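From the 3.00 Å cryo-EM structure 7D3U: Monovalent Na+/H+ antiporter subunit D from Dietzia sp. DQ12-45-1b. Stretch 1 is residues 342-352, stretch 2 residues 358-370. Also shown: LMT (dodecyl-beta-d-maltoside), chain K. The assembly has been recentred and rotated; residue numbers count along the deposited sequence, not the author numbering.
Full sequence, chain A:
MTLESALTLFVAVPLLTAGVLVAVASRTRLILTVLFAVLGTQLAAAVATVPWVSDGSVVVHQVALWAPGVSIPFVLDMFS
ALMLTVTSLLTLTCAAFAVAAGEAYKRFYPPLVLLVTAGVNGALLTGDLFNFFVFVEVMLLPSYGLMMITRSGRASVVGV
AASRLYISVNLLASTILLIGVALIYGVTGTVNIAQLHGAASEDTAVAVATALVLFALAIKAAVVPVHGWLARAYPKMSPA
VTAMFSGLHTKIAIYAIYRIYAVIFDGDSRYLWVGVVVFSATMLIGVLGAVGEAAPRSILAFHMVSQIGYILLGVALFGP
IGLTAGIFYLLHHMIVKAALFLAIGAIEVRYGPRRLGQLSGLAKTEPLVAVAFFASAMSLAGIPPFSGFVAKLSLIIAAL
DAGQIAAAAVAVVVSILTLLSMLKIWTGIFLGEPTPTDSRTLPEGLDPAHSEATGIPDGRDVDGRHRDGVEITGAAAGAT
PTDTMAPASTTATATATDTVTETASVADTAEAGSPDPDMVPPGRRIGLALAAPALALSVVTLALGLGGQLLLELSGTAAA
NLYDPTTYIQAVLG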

ATOM      1  N   LEU A 342       6.076  13.867  -0.400  1.00 69.06           N
ATOM      2  CA  LEU A 342       5.934  15.179   0.217  1.00 69.06           C
ATOM      3  C   LEU A 342       6.386  16.304  -0.699  1.00 69.06           C
ATOM      4  O   LEU A 342       5.907  17.434  -0.559  1.00 69.06           O
ATOM      5  CB  LEU A 342       6.731  15.240   1.522  1.00 69.06           C
ATOM      6  CG  LEU A 342       6.197  14.438   2.706  1.00 69.06           C
ATOM      7  CD1 LEU A 342       7.131  14.564   3.894  1.00 69.06           C
ATOM      8  CD2 LEU A 342       4.809  14.903   3.069  1.00 69.06           C
ATOM      9  N   ALA A 343       7.302  16.027  -1.626  1.00 70.76           N
ATOM     10  CA  ALA A 343       7.700  17.034  -2.601  1.00 70.76           C
ATOM     11  C   ALA A 343       6.688  17.121  -3.734  1.00 70.76           C
ATOM     12  O   ALA A 343       6.249  18.214  -4.103  1.00 70.76           O
ATOM     13  CB  ALA A 343       9.093  16.721  -3.145  1.00 70.76           C
ATOM     14  N   ILE A 344       6.307  15.974  -4.298  1.00 71.32           N
ATOM     15  CA  ILE A 344       5.257  15.963  -5.309  1.00 71.32           C
ATOM     16  C   ILE A 344       3.912  16.301  -4.680  1.00 71.32           C
ATOM     17  O   ILE A 344       3.051  16.912  -5.323  1.00 71.32           O
ATOM     18  CB  ILE A 344       5.231  14.601  -6.025  1.00 71.32           C
ATOM     19  CG1 ILE A 344       6.505  14.415  -6.844  1.00 71.32           C
ATOM     20  CG2 ILE A 344       4.021  14.483  -6.929  1.00 71.32           C
ATOM     21  CD1 ILE A 344       6.721  15.495  -7.873  1.00 71.32           C
ATOM     22  N   GLY A 345       3.716  15.939  -3.412  1.00 72.27           N
ATOM     23  CA  GLY A 345       2.483  16.295  -2.735  1.00 72.27           C
ATOM     24  C   GLY A 345       2.372  17.775  -2.438  1.00 72.27           C
ATOM     25  O   GLY A 345       1.267  18.321  -2.400  1.00 72.27           O
ATOM     26  N   ALA A 346       3.505  18.445  -2.221  1.00 72.82           N
ATOM     27  CA  ALA A 346       3.481  19.885  -2.004  1.00 72.82           C
ATOM     28  C   ALA A 346       3.165  20.648  -3.280  1.00 72.82           C
ATOM     29  O   ALA A 346       2.737  21.803  -3.207  1.00 72.82           O
ATOM     30  CB  ALA A 346       4.816  20.359  -1.437  1.00 72.82           C
ATOM     31  N   ILE A 347       3.367  20.031  -4.442  1.00 74.32           N
ATOM     32  CA  ILE A 347       2.980  20.661  -5.697  1.00 74.32           C
ATOM     33  C   ILE A 347       1.489  20.491  -5.939  1.00 74.32           C
ATOM     34  O   ILE A 347       0.804  21.432  -6.354  1.00 74.32           O
ATOM     35  CB  ILE A 347       3.812  20.082  -6.852  1.00 74.32           C
ATOM     36  CG1 ILE A 347       5.278  20.473  -6.693  1.00 74.32           C
ATOM     37  CG2 ILE A 347       3.274  20.554  -8.186  1.00 74.32           C
ATOM     38  CD1 ILE A 347       6.179  19.814  -7.696  1.00 74.32           C
ATOM     39  N   GLU A 348       0.959  19.295  -5.676  1.00 79.68           N
ATOM     40  CA  GLU A 348      -0.464  19.048  -5.859  1.00 79.68           C
ATOM     41  C   GLU A 348      -1.323  19.849  -4.892  1.00 79.68           C
ATOM     42  O   GLU A 348      -2.530  19.979  -5.120  1.00 79.68           O
ATOM     43  CB  GLU A 348      -0.762  17.559  -5.700  1.00 79.68           C
ATOM     44  CG  GLU A 348      -0.401  16.728  -6.914  1.00 79.68           C
ATOM     45  CD  GLU A 348      -1.061  15.366  -6.900  1.00 79.68           C
ATOM     46  OE1 GLU A 348      -1.803  15.075  -5.938  1.00 79.68           O
ATOM     47  OE2 GLU A 348      -0.840  14.586  -7.849  1.00 79.68           O
ATOM     48  N   VAL A 349      -0.736  20.384  -3.823  1.00 75.61           N
ATOM     49  CA  VAL A 349      -1.510  21.186  -2.884  1.00 75.61           C
ATOM     50  C   VAL A 349      -1.655  22.614  -3.389  1.00 75.61           C
ATOM     51  O   VAL A 349      -2.736  23.207  -3.308  1.00 75.61           O
ATOM     52  CB  VAL A 349      -0.861  21.135  -1.489  1.00 75.61           C
ATOM     53  CG1 VAL A 349      -1.306  22.314  -0.647  1.00 75.61           C
ATOM     54  CG2 VAL A 349      -1.202  19.828  -0.800  1.00 75.61           C
ATOM     55  N   ARG A 350      -0.583  23.185  -3.935  1.00 76.06           N
ATOM     56  CA  ARG A 350      -0.623  24.557  -4.420  1.00 76.06           C
ATOM     57  C   ARG A 350      -0.959  24.657  -5.900  1.00 76.06           C
ATOM     58  O   ARG A 350      -1.590  25.635  -6.314  1.00 76.06           O
ATOM     59  CB  ARG A 350       0.717  25.249  -4.161  1.00 76.06           C
ATOM     60  CG  ARG A 350       1.007  25.514  -2.699  1.00 76.06           C
ATOM     61  CD  ARG A 350      -0.240  25.948  -1.954  1.00 76.06           C
ATOM     62  NE  ARG A 350       0.074  26.424  -0.613  1.00 76.06           N
ATOM     63  CZ  ARG A 350      -0.745  26.317   0.427  1.00 76.06           C
ATOM     64  NH1 ARG A 350      -1.931  25.746   0.282  1.00 76.06           N
ATOM     65  NH2 ARG A 350      -0.376  26.779   1.612  1.00 76.06           N
ATOM     66  N   TYR A 351      -0.551  23.682  -6.708  1.00 77.40           N
ATOM     67  CA  TYR A 351      -0.780  23.724  -8.144  1.00 77.40           C
ATOM     68  C   TYR A 351      -1.855  22.754  -8.611  1.00 77.40           C
ATOM     69  O   TYR A 351      -2.139  22.699  -9.811  1.00 77.40           O
ATOM     70  CB  TYR A 351       0.523  23.443  -8.897  1.00 77.40           C
ATOM     71  CG  TYR A 351       1.562  24.526  -8.746  1.00 77.40           C
ATOM     72  CD1 TYR A 351       2.457  24.513  -7.687  1.00 77.40           C
ATOM     73  CD2 TYR A 351       1.650  25.560  -9.664  1.00 77.40           C
ATOM     74  CE1 TYR A 351       3.409  25.499  -7.547  1.00 77.40           C
ATOM     75  CE2 TYR A 351       2.597  26.550  -9.530  1.00 77.40           C
ATOM     76  CZ  TYR A 351       3.474  26.516  -8.471  1.00 77.40           C
ATOM     77  OH  TYR A 351       4.420  27.503  -8.337  1.00 77.40           O
ATOM     78  N   GLY A 352      -2.455  21.988  -7.705  1.00 81.08           N
ATOM     79  CA  GLY A 352      -3.505  21.067  -8.065  1.00 81.08           C
ATOM     80  C   GLY A 352      -2.989  19.841  -8.791  1.00 81.08           C
ATOM     81  O   GLY A 352      -1.913  19.852  -9.393  1.00 81.08           O
ATOM     82  N   GLN A 358       1.587  19.713 -17.882  1.00 86.95           N
ATOM     83  CA  GLN A 358       0.688  20.834 -17.639  1.00 86.95           C
ATOM     84  C   GLN A 358       1.351  21.923 -16.811  1.00 86.95           C
ATOM     85  O   GLN A 358       0.904  23.074 -16.850  1.00 86.95           O
ATOM     86  CB  GLN A 358      -0.584  20.349 -16.948  1.00 86.95           C
ATOM     87  CG  GLN A 358      -1.164  19.085 -17.549  1.00 86.95           C
ATOM     88  CD  GLN A 358      -1.534  19.251 -19.005  1.00 86.95           C
ATOM     89  OE1 GLN A 358      -1.127  18.459 -19.854  1.00 86.95           O
ATOM     90  NE2 GLN A 358      -2.310  20.281 -19.303  1.00 86.95           N
ATOM     91  N   LEU A 359       2.395  21.587 -16.064  1.00 81.87           N
ATOM     92  CA  LEU A 359       3.206  22.552 -15.342  1.00 81.87           C
ATOM     93  C   LEU A 359       4.599  22.600 -15.952  1.00 81.87           C
ATOM     94  O   LEU A 359       5.014  21.695 -16.678  1.00 81.87           O
ATOM     95  CB  LEU A 359       3.297  22.196 -13.856  1.00 81.87           C
ATOM     96  CG  LEU A 359       1.987  22.210 -13.072  1.00 81.87           C
ATOM     97  CD1 LEU A 359       2.143  21.449 -11.771  1.00 81.87           C
ATOM     98  CD2 LEU A 359       1.547  23.637 -12.811  1.00 81.87           C
ATOM     99  N   SER A 360       5.324  23.672 -15.646  1.00 82.32           N
ATOM    100  CA  SER A 360       6.662  23.842 -16.189  1.00 82.32           C
ATOM    101  C   SER A 360       7.392  24.912 -15.395  1.00 82.32           C
ATOM    102  O   SER A 360       6.777  25.842 -14.870  1.00 82.32           O
ATOM    103  CB  SER A 360       6.620  24.222 -17.674  1.00 82.32           C
ATOM    104  OG  SER A 360       6.074  23.172 -18.451  1.00 82.32           O
ATOM    105  N   GLY A 361       8.710  24.765 -15.315  1.00 80.29           N
ATOM    106  CA  GLY A 361       9.535  25.773 -14.684  1.00 80.29           C
ATOM    107  C   GLY A 361       9.481  25.809 -13.178  1.00 80.29           C
ATOM    108  O   GLY A 361       9.992  26.761 -12.582  1.00 80.29           O
ATOM    109  N   LEU A 362       8.879  24.806 -12.537  1.00 77.78           N
ATOM    110  CA  LEU A 362       8.796  24.800 -11.082  1.00 77.78           C
ATOM    111  C   LEU A 362      10.166  24.738 -10.424  1.00 77.78           C
ATOM    112  O   LEU A 362      10.284  25.046  -9.233  1.00 77.78           O
ATOM    113  CB  LEU A 362       7.938  23.631 -10.607  1.00 77.78           C
ATOM    114  CG  LEU A 362       6.498  23.984 -10.245  1.00 77.78           C
ATOM    115  CD1 LEU A 362       5.826  24.711 -11.391  1.00 77.78           C
ATOM    116  CD2 LEU A 362       5.726  22.737  -9.880  1.00 77.78           C
ATOM    117  N   ALA A 363      11.204  24.347 -11.165  1.00 77.78           N
ATOM    118  CA  ALA A 363      12.555  24.397 -10.625  1.00 77.78           C
ATOM    119  C   ALA A 363      13.085  25.818 -10.544  1.00 77.78           C
ATOM    120  O   ALA A 363      14.060  26.064  -9.828  1.00 77.78           O
ATOM    121  CB  ALA A 363      13.495  23.540 -11.471  1.00 77.78           C
ATOM    122  N   LYS A 364      12.469  26.757 -11.261  1.00 79.94           N
ATOM    123  CA  LYS A 364      12.892  28.150 -11.236  1.00 79.94           C
ATOM    124  C   LYS A 364      12.098  28.974 -10.234  1.00 79.94           C
ATOM    125  O   LYS A 364      12.667  29.827  -9.545  1.00 79.94           O
ATOM    126  CB  LYS A 364      12.756  28.764 -12.630  1.00 79.94           C
ATOM    127  CG  LYS A 364      13.152  30.228 -12.700  1.00 79.94           C
ATOM    128  CD  LYS A 364      13.247  30.709 -14.137  1.00 79.94           C
ATOM    129  CE  LYS A 364      13.781  32.130 -14.205  1.00 79.94           C
ATOM    130  NZ  LYS A 364      12.862  33.098 -13.547  1.00 79.94           N
ATOM    131  N   THR A 365      10.794  28.732 -10.134  1.00 81.92           N
ATOM    132  CA  THR A 365       9.948  29.501  -9.233  1.00 81.92           C
ATOM    133  C   THR A 365       9.895  28.915  -7.832  1.00 81.92           C
ATOM    134  O   THR A 365       9.648  29.652  -6.872  1.00 81.92           O
ATOM    135  CB  THR A 365       8.529  29.598  -9.796  1.00 81.92           C
ATOM    136  OG1 THR A 365       7.770  28.459  -9.375  1.00 81.92           O
ATOM    137  CG2 THR A 365       8.562  29.636 -11.310  1.00 81.92           C
ATOM    138  N   GLU A 366      10.112  27.610  -7.688  1.00 81.91           N
ATOM    139  CA  GLU A 366      10.087  26.941  -6.388  1.00 81.91           C
ATOM    140  C   GLU A 366      11.341  26.090  -6.250  1.00 81.91           C
ATOM    141  O   GLU A 366      11.305  24.871  -6.458  1.00 81.91           O
ATOM    142  CB  GLU A 366       8.826  26.096  -6.222  1.00 81.91           C
ATOM    143  CG  GLU A 366       7.557  26.794  -6.647  1.00 81.91           C
ATOM    144  CD  GLU A 366       6.716  27.204  -5.466  1.00 81.91           C
ATOM    145  OE1 GLU A 366       7.251  27.187  -4.338  1.00 81.91           O
ATOM    146  OE2 GLU A 366       5.528  27.534  -5.658  1.00 81.91           O
ATOM    147  N   PRO A 367      12.472  26.702  -5.893  1.00 77.70           N
ATOM    148  CA  PRO A 367      13.716  25.928  -5.812  1.00 77.70           C
ATOM    149  C   PRO A 367      13.781  25.006  -4.609  1.00 77.70           C
ATOM    150  O   PRO A 367      14.471  23.981  -4.673  1.00 77.70           O
ATOM    151  CB  PRO A 367      14.795  27.015  -5.749  1.00 77.70           C
ATOM    152  CG  PRO A 367      14.104  28.175  -5.132  1.00 77.70           C
ATOM    153  CD  PRO A 367      12.687  28.132  -5.622  1.00 77.70           C
ATOM    154  N   LEU A 368      13.089  25.330  -3.516  1.00 77.52           N
ATOM    155  CA  LEU A 368      13.147  24.489  -2.324  1.00 77.52           C
ATOM    156  C   LEU A 368      12.587  23.100  -2.606  1.00 77.52           C
ATOM    157  O   LEU A 368      13.257  22.085  -2.371  1.00 77.52           O
ATOM    158  CB  LEU A 368      12.382  25.153  -1.180  1.00 77.52           C
ATOM    159  CG  LEU A 368      13.206  25.806  -0.072  1.00 77.52           C
ATOM    160  CD1 LEU A 368      13.911  24.753   0.761  1.00 77.52           C
ATOM    161  CD2 LEU A 368      14.206  26.783  -0.659  1.00 77.52           C
ATOM    162  N   VAL A 369      11.356  23.035  -3.117  1.00 75.32           N
ATOM    163  CA  VAL A 369      10.750  21.741  -3.406  1.00 75.32           C
ATOM    164  C   VAL A 369      11.470  21.059  -4.559  1.00 75.32           C
ATOM    165  O   VAL A 369      11.543  19.829  -4.606  1.00 75.32           O
ATOM    166  CB  VAL A 369       9.244  21.903  -3.684  1.00 75.32           C
ATOM    167  CG1 VAL A 369       9.014  22.844  -4.845  1.00 75.32           C
ATOM    168  CG2 VAL A 369       8.593  20.556  -3.945  1.00 75.32           C
ATOM    169  N   ALA A 370      12.039  21.831  -5.485  1.00 74.02           N
ATOM    170  CA  ALA A 370      12.797  21.227  -6.575  1.00 74.02           C
ATOM    171  C   ALA A 370      14.034  20.509  -6.054  1.00 74.02           C
ATOM    172  O   ALA A 370      14.337  19.390  -6.481  1.00 74.02           O
ATOM    173  CB  ALA A 370      13.187  22.291  -7.598  1.00 74.02           C
TER
HETATM  174  C1  LMT K 605      15.508  31.080  -2.402  1.00 83.05           C
HETATM  175  C2  LMT K 605      16.090  29.853  -1.771  1.00 83.05           C
HETATM  176  C3  LMT K 605      16.689  28.848  -2.700  1.00 83.05           C
HETATM  177  C4  LMT K 605      17.881  28.246  -2.005  1.00 83.05           C
HETATM  178  C5  LMT K 605      17.696  26.777  -1.819  1.00 83.05           C
HETATM  179  C6  LMT K 605      18.658  26.221  -0.825  1.00 83.05           C
HETATM  180  C7  LMT K 605      18.556  24.727  -0.781  1.00 83.05           C
HETATM  181  C8  LMT K 605      19.768  24.193  -0.100  1.00 83.05           C
HETATM  182  C9  LMT K 605      19.506  23.065   0.843  1.00 83.05           C
HETATM  183  C10 LMT K 605      20.051  21.815   0.212  1.00 83.05           C
HETATM  184  C11 LMT K 605      19.641  20.597   0.975  1.00 83.05           C
HETATM  185  C12 LMT K 605      20.205  19.352   0.377  1.00 83.05           C

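A single hydrogen bond crosses a largely apolar contact: Y351 OH donates to E366 OE2 at 2.9 Å, placing a buried carboxylate at the edge of the tyrosine ring, near its plane. Y351 is the first residue beyond the helix of stretch 1, its N still bonded to I347 O at 2.7 Å; its CA-to-CB bond points toward stretch 2, and with chi1 at -68° (m) its hydroxyl reaches E366. E366 sits where one short helix ends and the next begins, as the N-cap residue of the helix that starts at P367; its OE2 is also hydrogen-bonded elsewhere in the structure. T365 OG1 lies 3.6 Å from Y351 OH, a contact without a hydrogen bond between them. Tyrosine suits this place because its hydroxyl reaches the acid while its ring packs against leucines: L362 CD1 lies over one face, 4.2 Å from Y351 CE2, and L359 CD2 approaches Y351 CD2 obliquely at 3.7 Å.

One helical turn earlier, I347 extends the apolar layer with a branched side chain (chi1 m, chi2 t) that meets three residues. Its CG2 is 3.9 Å from L359 CD1, its CD1 3.7 Å from L362 CD2, and its CG1 4.3 Å from V369 CG2. Both leucines touch I347 as well as Y351, bridging the two residues.

Another turn back, the two stretches come closest in backbone terms, with A343 CA 5.7 Å from V369 CA. The small A343 side chain leaves its CB 3.9 Å from V369 CG2, and the same methyl rests 3.3 Å from A343 O. A343, I347 and Y351 recur every four residues and so point toward stretch 2 together. The contact buries 410 Å² in all, with Y351 contributing the largest share. P367 and L368 instead touch the detergent tail, P367 CG lying 3.6 Å from LMT C3.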